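Local coordinates for molybdenum cofactor carrier protein (Chlamydomonas reinhardtii, PDB 2IZ6) that probably binds the molybdenum cofactor and carries it, as a tetramer of Rossmann-like subunits, towards the enzymes that use it, at residues 33-38 with 58-63; 41-46 with 66-71; 110-115 with 133-138; 98-103 with 121-126. All coordinates share one frame; numbering follows the deposited sequence. Where two conformers were deposited one is given.

Overall arrangement
Interactions 1 and 2 join the same helices, 28-43 and 57-67: the first where they pack close over the sheet, the second where both run out into turns. Close glycine and alanine packing continues there, now with water bridges around it. Interaction 3 is the buried core, two parallel strands hydrogen-bonded along their length, and its valines meet Leu37 of interaction 1. Interaction 4 lies on the other side of the chain's centre from interactions 1 and 2, about 19 and 24 Å between centres, and is the one with a salt bridge across its segments, from a loop to helix 118-129. That helix connects the two strands of interaction 3, so Val124 packs on Ala113 and Val134.

Interaction 1: 33-38 with 58-63; sequences MANELG and MHEAMK
The axes of helix segments 33-38 and 58-63 approach to 6.6 Å and run roughly the same way, at 35° to one another, with Gly38 opposite Ala61. Small residues make this closeness possible. Gly38 CA sits 3.4 Å from Ala61 O, where a CB would collide with that oxygen, and Ala61 CA lies 3.3 Å from Ala34 O, so CA-H...O contacts run between the backbones in both directions. Ala34 CB rests on Glu60 CB at 4.0 Å. At the outer edge Asn35 reaches across with CG anti to its backbone N (chi1 -175°), and ND2 gives a weak, bent hydrogen bond of 3.1 Å to Glu60 O. The Glu60 chain folds at chi2 and crosses the Asn35 side chain obliquely, amide and carboxylate planes 62° apart. Lys63, one turn on, bends at chi3 to bring NZ within 3.0 Å of Glu60 OE2, meeting it from above the carboxylate plane in a salt bridge within the helix. Beneath this polar edge the pair lies on the parallel sheet: Leu37 and Ala61 both touch Val18 of strand 15-19, Ala61 and Met62 reach Leu48 of strand 47-51, and Met33 and Leu37 lean on helix 161-173.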
loop_
_atom_site.group_PDB
_atom_site.type_symbol
_atom_site.label_atom_id
_atom_site.label_comp_id
_atom_site.label_asym_id
_atom_site.label_seq_id
_atom_site.Cartn_x
_atom_site.Cartn_y
_atom_site.Cartn_z
ATOM N N MET A 33 24.771 -15.876 -11.452
ATOM C CA MET A 33 23.639 -16.800 -11.173
ATOM C C MET A 33 22.292 -16.231 -11.566
ATOM O O MET A 33 21.459 -16.903 -12.157
ATOM C CB MET A 33 23.625 -17.261 -9.735
ATOM C CG MET A 33 24.781 -18.289 -9.497
ATOM S SD MET A 33 24.491 -19.294 -8.023
ATOM C CE MET A 33 24.233 -17.954 -6.916
ATOM N N ALA A 34 22.079 -14.957 -11.241
ATOM C CA ALA A 34 20.855 -14.296 -11.601
ATOM C C ALA A 34 20.609 -14.221 -13.092
ATOM O O ALA A 34 19.469 -14.524 -13.579
ATOM C CB ALA A 34 20.783 -12.920 -10.950
ATOM N N ASN A 35 21.664 -13.905 -13.846
ATOM C CA ASN A 35 21.520 -13.852 -15.309
ATOM C C ASN A 35 21.131 -15.242 -15.877
ATOM O O ASN A 35 20.258 -15.339 -16.742
ATOM C CB ASN A 35 22.834 -13.284 -15.928
ATOM C CG ASN A 35 22.720 -13.091 -17.414
ATOM O OD1 ASN A 35 23.101 -13.950 -18.171
ATOM N ND2 ASN A 35 22.028 -12.022 -17.844
ATOM N N GLU A 36 21.824 -16.289 -15.429
ATOM C CA GLU A 36 21.556 -17.656 -15.874
ATOM C C GLU A 36 20.206 -18.092 -15.486
ATOM O O GLU A 36 19.532 -18.741 -16.267
ATOM C CB GLU A 36 22.574 -18.619 -15.301
ATOM C CG GLU A 36 22.461 -20.034 -15.890
ATOM C CD GLU A 36 22.717 -20.168 -17.441
ATOM O OE1 GLU A 36 23.424 -19.335 -18.066
ATOM O OE2 GLU A 36 22.169 -21.138 -18.056
ATOM N N LEU A 37 19.833 -17.732 -14.257
ATOM C CA LEU A 37 18.502 -18.074 -13.802
ATOM C C LEU A 37 17.464 -17.446 -14.723
ATOM O O LEU A 37 16.481 -18.141 -15.078
ATOM C CB LEU A 37 18.340 -17.587 -12.371
ATOM C CG LEU A 37 16.995 -17.918 -11.745
ATOM C CD1 LEU A 37 16.882 -19.362 -11.391
ATOM C CD2 LEU A 37 16.726 -16.996 -10.537
ATOM N N GLY A 38 17.561 -16.156 -15.004
ATOM C CA GLY A 38 16.684 -15.432 -15.945
ATOM C C GLY A 38 16.559 -16.126 -17.290
ATOM O O GLY A 38 15.448 -16.380 -17.824
ATOM N N MET A 58 18.338 -8.315 -9.813
ATOM C CA MET A 58 17.026 -8.260 -10.508
ATOM C C MET A 58 17.223 -7.829 -11.980
ATOM O O MET A 58 16.617 -8.392 -12.885
ATOM C CB MET A 58 16.056 -7.377 -9.696
ATOM C CG MET A 58 15.778 -8.078 -8.392
ATOM S SD MET A 58 14.394 -7.439 -7.438
ATOM C CE MET A 58 15.148 -5.963 -7.098
ATOM N N HIS A 59 18.134 -6.891 -12.203
ATOM C CA HIS A 59 18.454 -6.459 -13.545
ATOM C C HIS A 59 19.124 -7.569 -14.347
ATOM O O HIS A 59 18.824 -7.809 -15.487
ATOM C CB HIS A 59 19.311 -5.212 -13.491
ATOM C CG HIS A 59 19.715 -4.705 -14.837
ATOM N ND1 HIS A 59 18.814 -4.339 -15.821
ATOM C CD2 HIS A 59 20.944 -4.535 -15.368
ATOM C CE1 HIS A 59 19.481 -3.968 -16.903
ATOM N NE2 HIS A 59 20.776 -4.047 -16.645
ATOM N N GLU A 60 20.018 -8.298 -13.704
ATOM C CA GLU A 60 20.660 -9.429 -14.386
ATOM C C GLU A 60 19.679 -10.501 -14.804
ATOM O O GLU A 60 19.806 -11.023 -15.907
ATOM C CB GLU A 60 21.785 -10.038 -13.547
ATOM C CG GLU A 60 23.045 -9.146 -13.477
ATOM C CD GLU A 60 23.713 -9.046 -14.828
ATOM O OE1 GLU A 60 23.541 -9.950 -15.656
ATOM O OE2 GLU A 60 24.388 -8.025 -15.080
ATOM N N ALA A 61 18.746 -10.818 -13.916
ATOM C CA ALA A 61 17.740 -11.782 -14.224
ATOM C C ALA A 61 16.929 -11.300 -15.449
ATOM O O ALA A 61 16.586 -12.074 -16.381
ATOM C CB ALA A 61 16.907 -12.018 -13.013
ATOM N N MET A 62 16.620 -10.008 -15.448
ATOM C CA MET A 62 15.782 -9.419 -16.485
ATOM C C MET A 62 16.484 -9.437 -17.839
ATOM O O MET A 62 15.854 -9.664 -18.872
ATOM C CB MET A 62 15.396 -7.986 -16.112
ATOM C CG MET A 62 14.547 -7.878 -14.857
ATOM S SD MET A 62 13.098 -6.829 -15.084
ATOM C CE MET A 62 12.431 -7.496 -16.607
ATOM N N LYS A 63 17.791 -9.199 -17.826
ATOM C CA LYS A 63 18.586 -9.251 -19.039
ATOM C C LYS A 63 18.670 -10.645 -19.587
ATOM O O LYS A 63 18.638 -10.885 -20.798
ATOM C CB LYS A 63 19.987 -8.755 -18.751
ATOM C CG LYS A 63 20.049 -7.265 -18.604
ATOM C CD LYS A 63 21.513 -6.757 -18.758
ATOM C CE LYS A 63 22.389 -7.141 -17.546
ATOM N NZ LYS A 63 23.843 -6.906 -17.769
#

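Interaction 2: 41-46 with 66-71; sequences IATHGW and KEAGGT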
loop_
_atom_site.group_PDB
_atom_site.type_symbol
_atom_site.label_atom_id
_atom_site.label_comp_id
_atom_site.label_asym_id
_atom_site.label_seq_id
_atom_site.Cartn_x
_atom_site.Cartn_y
_atom_site.Cartn_z
ATOM N N ILE A 41 14.591 -19.388 -16.828
ATOM C CA ILE A 41 13.177 -19.124 -16.647
ATOM C C ILE A 41 12.510 -18.886 -17.997
ATOM O O ILE A 41 11.438 -19.409 -18.241
ATOM C CB ILE A 41 12.934 -17.923 -15.627
ATOM C CG1 ILE A 41 13.299 -18.389 -14.219
ATOM C CG2 ILE A 41 11.592 -17.233 -15.791
ATOM C CD1 ILE A 41 13.482 -17.239 -13.261
ATOM N N ALA A 42 13.040 -18.022 -18.795
ATOM C CA ALA A 42 12.474 -17.747 -20.124
ATOM C C ALA A 42 12.433 -18.957 -21.058
ATOM O O ALA A 42 11.459 -19.174 -21.769
ATOM C CB ALA A 42 13.179 -16.689 -20.762
ATOM N N THR A 43 13.469 -19.746 -20.969
ATOM C CA THR A 43 13.620 -20.943 -21.819
ATOM C C THR A 43 12.557 -21.977 -21.504
ATOM O O THR A 43 12.057 -22.666 -22.388
ATOM C CB THR A 43 15.014 -21.542 -21.654
ATOM O OG1 THR A 43 16.047 -20.581 -22.061
ATOM C CG2 THR A 43 15.141 -22.846 -22.448
ATOM N N HIS A 44 12.149 -22.048 -20.221
ATOM C CA HIS A 44 11.023 -22.842 -19.810
ATOM C C HIS A 44 9.662 -22.253 -20.119
ATOM O O HIS A 44 8.643 -22.830 -19.755
ATOM C CB HIS A 44 11.160 -23.185 -18.309
ATOM C CG HIS A 44 12.180 -24.241 -18.039
ATOM N ND1 HIS A 44 13.527 -23.981 -18.041
ATOM C CD2 HIS A 44 12.049 -25.585 -17.875
ATOM C CE1 HIS A 44 14.194 -25.111 -17.833
ATOM N NE2 HIS A 44 13.316 -26.094 -17.686
ATOM N N GLY A 45 9.593 -21.095 -20.767
ATOM C CA GLY A 45 8.309 -20.525 -21.108
ATOM C C GLY A 45 7.597 -19.786 -20.024
ATOM O O GLY A 45 6.376 -19.622 -20.110
ATOM N N TRP A 46 8.322 -19.463 -18.971
ATOM C CA TRP A 46 7.794 -18.770 -17.837
ATOM C C TRP A 46 8.012 -17.256 -17.978
ATOM O O TRP A 46 8.962 -16.823 -18.599
ATOM C CB TRP A 46 8.371 -19.296 -16.517
ATOM C CG TRP A 46 8.322 -20.768 -16.380
ATOM C CD1 TRP A 46 7.327 -21.633 -16.820
ATOM C CD2 TRP A 46 9.228 -21.570 -15.614
ATOM N NE1 TRP A 46 7.710 -22.952 -16.498
ATOM C CE2 TRP A 46 8.861 -22.928 -15.769
ATOM C CE3 TRP A 46 10.455 -21.280 -15.012
ATOM C CZ2 TRP A 46 9.620 -23.984 -15.206
ATOM C CZ3 TRP A 46 11.237 -22.342 -14.476
ATOM C CH2 TRP A 46 10.769 -23.675 -14.559
ATOM N N LYS A 66 15.340 -11.742 -21.130
ATOM C CA LYS A 66 15.050 -11.044 -22.409
ATOM C C LYS A 66 15.912 -11.656 -23.494
ATOM O O LYS A 66 15.453 -11.904 -24.630
ATOM C CB LYS A 66 15.288 -9.545 -22.250
ATOM C CG LYS A 66 15.132 -8.614 -23.508
ATOM C CD LYS A 66 13.768 -8.660 -24.205
ATOM C CE LYS A 66 12.595 -8.847 -23.291
ATOM N NZ LYS A 66 11.474 -9.442 -24.100
ATOM N N GLU A 67 17.154 -11.964 -23.167
ATOM C CA GLU A 67 18.069 -12.611 -24.134
ATOM C C GLU A 67 17.569 -13.979 -24.659
ATOM O O GLU A 67 17.761 -14.334 -25.835
ATOM C CB GLU A 67 19.450 -12.767 -23.501
ATOM C CG GLU A 67 20.510 -13.392 -24.418
ATOM C CD GLU A 67 21.817 -13.750 -23.705
ATOM O OE1 GLU A 67 21.958 -13.490 -22.489
ATOM O OE2 GLU A 67 22.732 -14.316 -24.373
ATOM N N ALA A 68 16.949 -14.767 -23.779
ATOM C CA ALA A 68 16.367 -16.033 -24.091
ATOM C C ALA A 68 14.948 -15.932 -24.671
ATOM O O ALA A 68 14.259 -16.951 -24.845
ATOM C CB ALA A 68 16.365 -16.876 -22.791
ATOM N N GLY A 69 14.477 -14.706 -24.943
ATOM C CA GLY A 69 13.137 -14.506 -25.537
ATOM C C GLY A 69 11.942 -14.515 -24.635
ATOM O O GLY A 69 10.810 -14.608 -25.116
ATOM N N GLY A 70 12.156 -14.395 -23.310
ATOM C CA GLY A 70 11.045 -14.428 -22.428
ATOM C C GLY A 70 10.439 -13.060 -22.173
ATOM O O GLY A 70 10.965 -12.019 -22.573
ATOM N N THR A 71 9.291 -13.092 -21.539
ATOM C CA THR A 71 8.523 -11.929 -21.246
ATOM C C THR A 71 8.906 -11.533 -19.801
ATOM O O THR A 71 9.031 -12.363 -18.908
ATOM C CB THR A 71 7.027 -12.222 -21.216
ATOM O OG1 THR A 71 6.559 -12.486 -22.543
ATOM C CG2 THR A 71 6.222 -11.055 -20.674
HETATM O O HOH W 1 15.219 -19.585 -24.856
HETATM O O HOH W 2 10.730 -14.738 -19.042
HETATM O O HOH W 3 8.099 -15.833 -21.081
#
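Ala42 CB is at the centre of this contact, pressed 3.5 Å from Gly70 CA and 3.8 Å from Ala68 CB. Both helices end here in Schellman motifs, with Gly45 and Gly69 as the residues of positive phi. Gly45 N bonds back to Ala42 O and Trp46 N to Ile41 O, while Gly69 N returns to Lys66 O and Gly70 N to the carbonyl one residue earlier. The second turn brings Gly70 against Ala42, where a CB on it would strike the alanine methyl. Around this apolar centre water joins the segments. One molecule donates to both Thr43 OG1 and Ala68 O; that hydroxyl, anti to its own carbonyl carbon (chi1 -61°), is also hydrogen-bonded to Lys39 O a turn earlier. Two more waters each donate to Trp46 O, at 2.8 Å; the first also donates to Thr71 O, and the second accepts from Thr71 N at 3.0 Å. Both segments here lead toward the sheet, and Thr71 pairs through its backbone with Leu48 of strand 47-51. The Trp46 indole turns the other way, onto Val168 and Leu172 of helix 161-173, with His44 CB 3.4 Å above the centre of one face. Lys66 folds back over its own turn, salt-bridged to Asp89, and its NZ meets Gly70 O at 3.0 Å, nearly along the C=O axis.

Interaction 3: 110-115 with 133-138; sequences VLVAVG and PVVLLG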
loop_
_atom_site.group_PDB
_atom_site.type_symbol
_atom_site.label_atom_id
_atom_site.label_comp_id
_atom_site.label_asym_id
_atom_site.label_seq_id
_atom_site.Cartn_x
_atom_site.Cartn_y
_atom_site.Cartn_z
ATOM N N VAL A 110 6.032 -19.174 -7.779
ATOM C CA VAL A 110 7.213 -19.469 -6.951
ATOM C C VAL A 110 8.065 -18.281 -6.925
ATOM O O VAL A 110 8.226 -17.594 -7.915
ATOM C CB VAL A 110 8.074 -20.626 -7.549
ATOM C CG1 VAL A 110 9.188 -21.068 -6.540
ATOM C CG2 VAL A 110 7.217 -21.775 -7.864
ATOM N N LEU A 111 8.646 -17.987 -5.752
ATOM C CA LEU A 111 9.604 -16.867 -5.573
ATOM C C LEU A 111 11.023 -17.418 -5.384
ATOM O O LEU A 111 11.230 -18.336 -4.584
ATOM C CB LEU A 111 9.184 -15.999 -4.348
ATOM C CG LEU A 111 10.029 -14.777 -3.979
ATOM C CD1 LEU A 111 9.985 -13.780 -5.135
ATOM C CD2 LEU A 111 9.578 -14.115 -2.711
ATOM N N VAL A 112 11.999 -16.925 -6.152
ATOM C CA VAL A 112 13.367 -17.320 -5.996
ATOM C C VAL A 112 14.165 -16.131 -5.516
ATOM O O VAL A 112 14.131 -15.041 -6.110
ATOM C CB VAL A 112 13.971 -17.767 -7.361
ATOM C CG1 VAL A 112 15.346 -18.280 -7.202
ATOM C CG2 VAL A 112 13.171 -18.890 -7.999
ATOM N N ALA A 113 14.851 -16.317 -4.381
ATOM C CA ALA A 113 15.776 -15.340 -3.837
ATOM C C ALA A 113 17.188 -15.758 -4.282
ATOM O O ALA A 113 17.605 -16.905 -4.065
ATOM C CB ALA A 113 15.699 -15.318 -2.329
ATOM N N VAL A 114 17.905 -14.819 -4.871
ATOM C CA VAL A 114 19.300 -15.015 -5.228
ATOM C C VAL A 114 20.072 -14.057 -4.302
ATOM O O VAL A 114 19.985 -12.844 -4.460
ATOM C CB VAL A 114 19.583 -14.629 -6.720
ATOM C CG1 VAL A 114 20.995 -14.872 -7.049
ATOM C CG2 VAL A 114 18.700 -15.390 -7.615
ATOM N N GLY A 115 20.723 -14.605 -3.305
ATOM C CA GLY A 115 21.345 -13.793 -2.257
ATOM C C GLY A 115 20.305 -13.210 -1.310
ATOM O O GLY A 115 19.104 -13.560 -1.355
ATOM N N PRO A 133 5.597 -21.095 -2.019
ATOM C CA PRO A 133 6.936 -21.659 -1.947
ATOM C C PRO A 133 8.055 -20.726 -2.357
ATOM O O PRO A 133 7.875 -19.881 -3.214
ATOM C CB PRO A 133 6.916 -22.806 -2.926
ATOM C CG PRO A 133 5.908 -22.383 -3.896
ATOM C CD PRO A 133 4.924 -21.505 -3.242
ATOM N N VAL A 134 9.148 -20.883 -1.679
ATOM C CA VAL A 134 10.313 -20.060 -1.944
ATOM C C VAL A 134 11.587 -20.913 -2.202
ATOM O O VAL A 134 11.867 -21.897 -1.500
ATOM C CB VAL A 134 10.561 -19.058 -0.771
ATOM C CG1 VAL A 134 11.802 -18.198 -1.045
ATOM C CG2 VAL A 134 9.383 -18.120 -0.515
ATOM N N VAL A 135 12.330 -20.516 -3.203
ATOM C CA VAL A 135 13.625 -21.101 -3.511
ATOM C C VAL A 135 14.810 -20.181 -3.162
ATOM O O VAL A 135 14.802 -19.034 -3.575
ATOM C CB VAL A 135 13.713 -21.540 -4.992
ATOM C CG1 VAL A 135 15.039 -22.192 -5.283
ATOM C CG2 VAL A 135 12.627 -22.515 -5.355
ATOM N N LEU A 136 15.699 -20.640 -2.275
ATOM C CA LEU A 136 16.814 -19.848 -1.818
ATOM C C LEU A 136 18.070 -20.293 -2.516
ATOM O O LEU A 136 18.553 -21.401 -2.283
ATOM C CB LEU A 136 16.961 -20.017 -0.301
ATOM C CG LEU A 136 15.773 -19.625 0.576
ATOM C CD1 LEU A 136 16.140 -19.845 2.084
ATOM C CD2 LEU A 136 15.321 -18.212 0.319
ATOM N N LEU A 137 18.646 -19.384 -3.304
ATOM C CA LEU A 137 19.862 -19.644 -4.106
ATOM C C LEU A 137 20.931 -18.630 -3.685
ATOM O O LEU A 137 20.720 -17.433 -3.715
ATOM C CB LEU A 137 19.578 -19.540 -5.601
ATOM C CG LEU A 137 20.799 -19.652 -6.556
ATOM C CD1 LEU A 137 21.393 -21.021 -6.396
ATOM C CD2 LEU A 137 20.335 -19.374 -8.022
ATOM N N GLY A 138 22.061 -19.148 -3.278
ATOM C CA GLY A 138 23.215 -18.301 -2.915
ATOM C C GLY A 138 23.021 -17.469 -1.674
ATOM O O GLY A 138 23.608 -16.385 -1.542
#
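Strands 110-114 and 134-137 run parallel, the first next to 15-19 and the second next to the outermost strand 155-158, joined through helix 118-129 in a beta-alpha-beta unit of the Rossmann-like fold. The tight part is central: Val135 N to Leu111 O, Ala113 N to Val135 O and Leu137 N to Ala113 O are all 2.8 Å and nearly along the C=O axis. On the face carrying Val112 and Val135 these two side chains lie side by side, pointing the same way, CG2 of Val112 4.0 Å from CB of Val135, under Leu37 of helix 28-43 and Ala164 of helix 161-173. The other face brings Leu136 CD2 to 3.9 Å from Ala113 CB, under helix 118-129. The contact loosens at the Pro133 end, where Leu111 N to Pro133 O stretches to 3.3 Å beside the partly exposed Pro133 ring. At the other end Gly115 N still bonds to Leu137 O at 2.9 Å before the strands give way to Gly115 and the partly exposed Gly138. Every contact between side chains is apolar, and the inward peptide groups pair with each other, the alternate ones with strand 15-19 and Leu154, so both faces can be buried beneath helices.

Interaction 4: 98-103 with 121-126; sequences SARDNI and AAEVAL
Arg100 takes hold of Glu123 side-on, NE giving a 2.7 Å hydrogen bond to OE1 and NH2 a longer one of 3.1 Å to OE2, each received on the syn lone pair. Guanidinium and carboxylate are only 4° from coplanar, so this is a flat two-bond salt bridge. The arginine is extended from CG to NE, with CG anti to the backbone N (chi1 -176°), and crosses the glutamate at about a right angle; Glu123 bends at chi2 (-47°) to turn its carboxylate edge toward it. Two waters add further links between the carboxylate and the loop: one donates to Glu123 OE1 at 2.6 Å and accepts from Asp101 N, the other donates to OE2 and to Asn102 OD1 while accepting from Ile103 N. With two N-H groups of the guanidinium cation and two waters on it, the buried carboxylate is probably kept ionised. Asn102 OD1 also receives Asn104 N, which helps hold its amide in place. Glu123 belongs to helix 118-129, the crossover helix of a beta-alpha-beta unit in this Rossmann-like fold, so the bridge ties the loop after strand 90-93 to that helix. Asp101 is the centre of an inverse gamma turn in the loop, and its O lies 3.5 Å from Glu123 CG. The guanidinium is sandwiched: Leu126 CD1 lies over one face, 3.5 Å from Arg100 NH2, and Asn102 ND2 over the opposite one, both offset toward the rim. Leu126 comes tip to tip with the arginine and also packs on Ala122 of the second subunit.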
loop_
_atom_site.group_PDB
_atom_site.type_symbol
_atom_site.label_atom_id
_atom_site.label_comp_id
_atom_site.label_asym_id
_atom_site.label_seq_id
_atom_site.Cartn_x
_atom_site.Cartn_y
_atom_site.Cartn_z
ATOM N N SER A 98 9.346 3.355 -1.286
ATOM C CA SER A 98 10.586 2.611 -1.502
ATOM C C SER A 98 10.907 1.882 -0.205
ATOM O O SER A 98 11.956 1.247 -0.103
ATOM C CB SER A 98 11.751 3.549 -1.875
ATOM O OG SER A 98 12.107 4.340 -0.754
ATOM N N ALA A 99 10.007 1.954 0.790
ATOM C CA ALA A 99 10.305 1.394 2.124
ATOM C C ALA A 99 10.354 -0.133 2.085
ATOM O O ALA A 99 10.983 -0.766 2.963
ATOM C CB ALA A 99 9.293 1.883 3.196
ATOM N N ARG A 100 9.672 -0.689 1.089
ATOM C CA ARG A 100 9.627 -2.121 0.804
ATOM C C ARG A 100 10.015 -2.365 -0.652
ATOM O O ARG A 100 9.621 -1.613 -1.557
ATOM C CB ARG A 100 8.205 -2.622 1.055
ATOM C CG ARG A 100 7.993 -4.083 0.904
ATOM C CD ARG A 100 6.566 -4.429 1.199
ATOM N NE ARG A 100 6.242 -5.752 0.727
ATOM C CZ ARG A 100 5.009 -6.211 0.561
ATOM N NH1 ARG A 100 3.944 -5.526 0.968
ATOM N NH2 ARG A 100 4.842 -7.409 0.083
ATOM N N ASP A 101 10.785 -3.413 -0.907
ATOM C CA ASP A 101 11.079 -3.838 -2.288
ATOM C C ASP A 101 9.886 -4.627 -2.803
ATOM O O ASP A 101 9.998 -5.806 -3.074
ATOM C CB ASP A 101 12.324 -4.707 -2.295
ATOM C CG ASP A 101 13.543 -3.950 -1.867
ATOM O OD1 ASP A 101 13.561 -2.733 -2.137
ATOM O OD2 ASP A 101 14.462 -4.558 -1.283
ATOM N N ASN A 102 8.731 -3.955 -2.939
ATOM C CA ASN A 102 7.517 -4.594 -3.399
ATOM C C ASN A 102 7.628 -4.869 -4.891
ATOM O O ASN A 102 7.864 -3.911 -5.665
ATOM C CB ASN A 102 6.300 -3.683 -3.208
ATOM C CG ASN A 102 5.025 -4.451 -3.080
ATOM O OD1 ASN A 102 4.822 -5.481 -3.748
ATOM N ND2 ASN A 102 4.181 -4.018 -2.111
ATOM N N ILE A 103 7.504 -6.139 -5.267
ATOM C CA ILE A 103 7.410 -6.522 -6.672
ATOM C C ILE A 103 6.072 -7.224 -6.960
ATOM O O ILE A 103 5.941 -8.004 -7.878
ATOM C CB ILE A 103 8.642 -7.375 -7.058
ATOM C CG1 ILE A 103 8.658 -8.726 -6.311
ATOM C CG2 ILE A 103 9.890 -6.517 -6.863
ATOM C CD1 ILE A 103 9.688 -9.850 -6.937
ATOM N N ALA A 121 14.745 -10.366 2.481
ATOM C CA ALA A 121 14.258 -11.138 3.633
ATOM C C ALA A 121 12.796 -10.848 3.919
ATOM O O ALA A 121 12.029 -11.767 4.260
ATOM C CB ALA A 121 15.098 -10.859 4.796
ATOM N N ALA A 122 12.397 -9.596 3.791
ATOM C CA ALA A 122 10.991 -9.269 4.034
ATOM C C ALA A 122 10.104 -9.928 3.015
ATOM O O ALA A 122 9.049 -10.486 3.272
ATOM C CB ALA A 122 10.752 -7.779 4.038
ATOM N N GLU A 123 10.486 -9.865 1.771
ATOM C CA GLU A 123 9.672 -10.450 0.739
ATOM C C GLU A 123 9.562 -11.970 0.830
ATOM O O GLU A 123 8.509 -12.569 0.534
ATOM C CB GLU A 123 10.128 -10.013 -0.670
ATOM C CG GLU A 123 9.940 -8.573 -1.004
ATOM C CD GLU A 123 8.547 -7.969 -0.667
ATOM O OE1 GLU A 123 8.572 -6.863 -0.083
ATOM O OE2 GLU A 123 7.501 -8.588 -0.967
ATOM N N VAL A 124 10.646 -12.616 1.197
ATOM C CA VAL A 124 10.645 -14.068 1.380
ATOM C C VAL A 124 9.662 -14.414 2.552
ATOM O O VAL A 124 8.807 -15.305 2.506
ATOM C CB VAL A 124 12.034 -14.636 1.680
ATOM C CG1 VAL A 124 11.966 -16.060 2.168
ATOM C CG2 VAL A 124 12.882 -14.493 0.439
ATOM N N ALA A 125 9.793 -13.658 3.648
ATOM C CA ALA A 125 8.947 -13.886 4.819
ATOM C C ALA A 125 7.498 -13.652 4.487
ATOM O O ALA A 125 6.602 -14.464 4.884
ATOM C CB ALA A 125 9.352 -13.004 5.923
ATOM N N LEU A 126 7.195 -12.617 3.683
ATOM C CA LEU A 126 5.796 -12.376 3.271
ATOM C C LEU A 126 5.277 -13.475 2.317
ATOM O O LEU A 126 4.050 -13.759 2.304
ATOM C CB LEU A 126 5.610 -10.976 2.741
ATOM C CG LEU A 126 5.799 -9.910 3.808
ATOM C CD1 LEU A 126 5.738 -8.450 3.302
ATOM C CD2 LEU A 126 4.776 -10.061 4.929
HETATM O O HOH W 4 10.781 -5.799 0.836
HETATM O O HOH W 5 6.288 -7.936 -3.282
#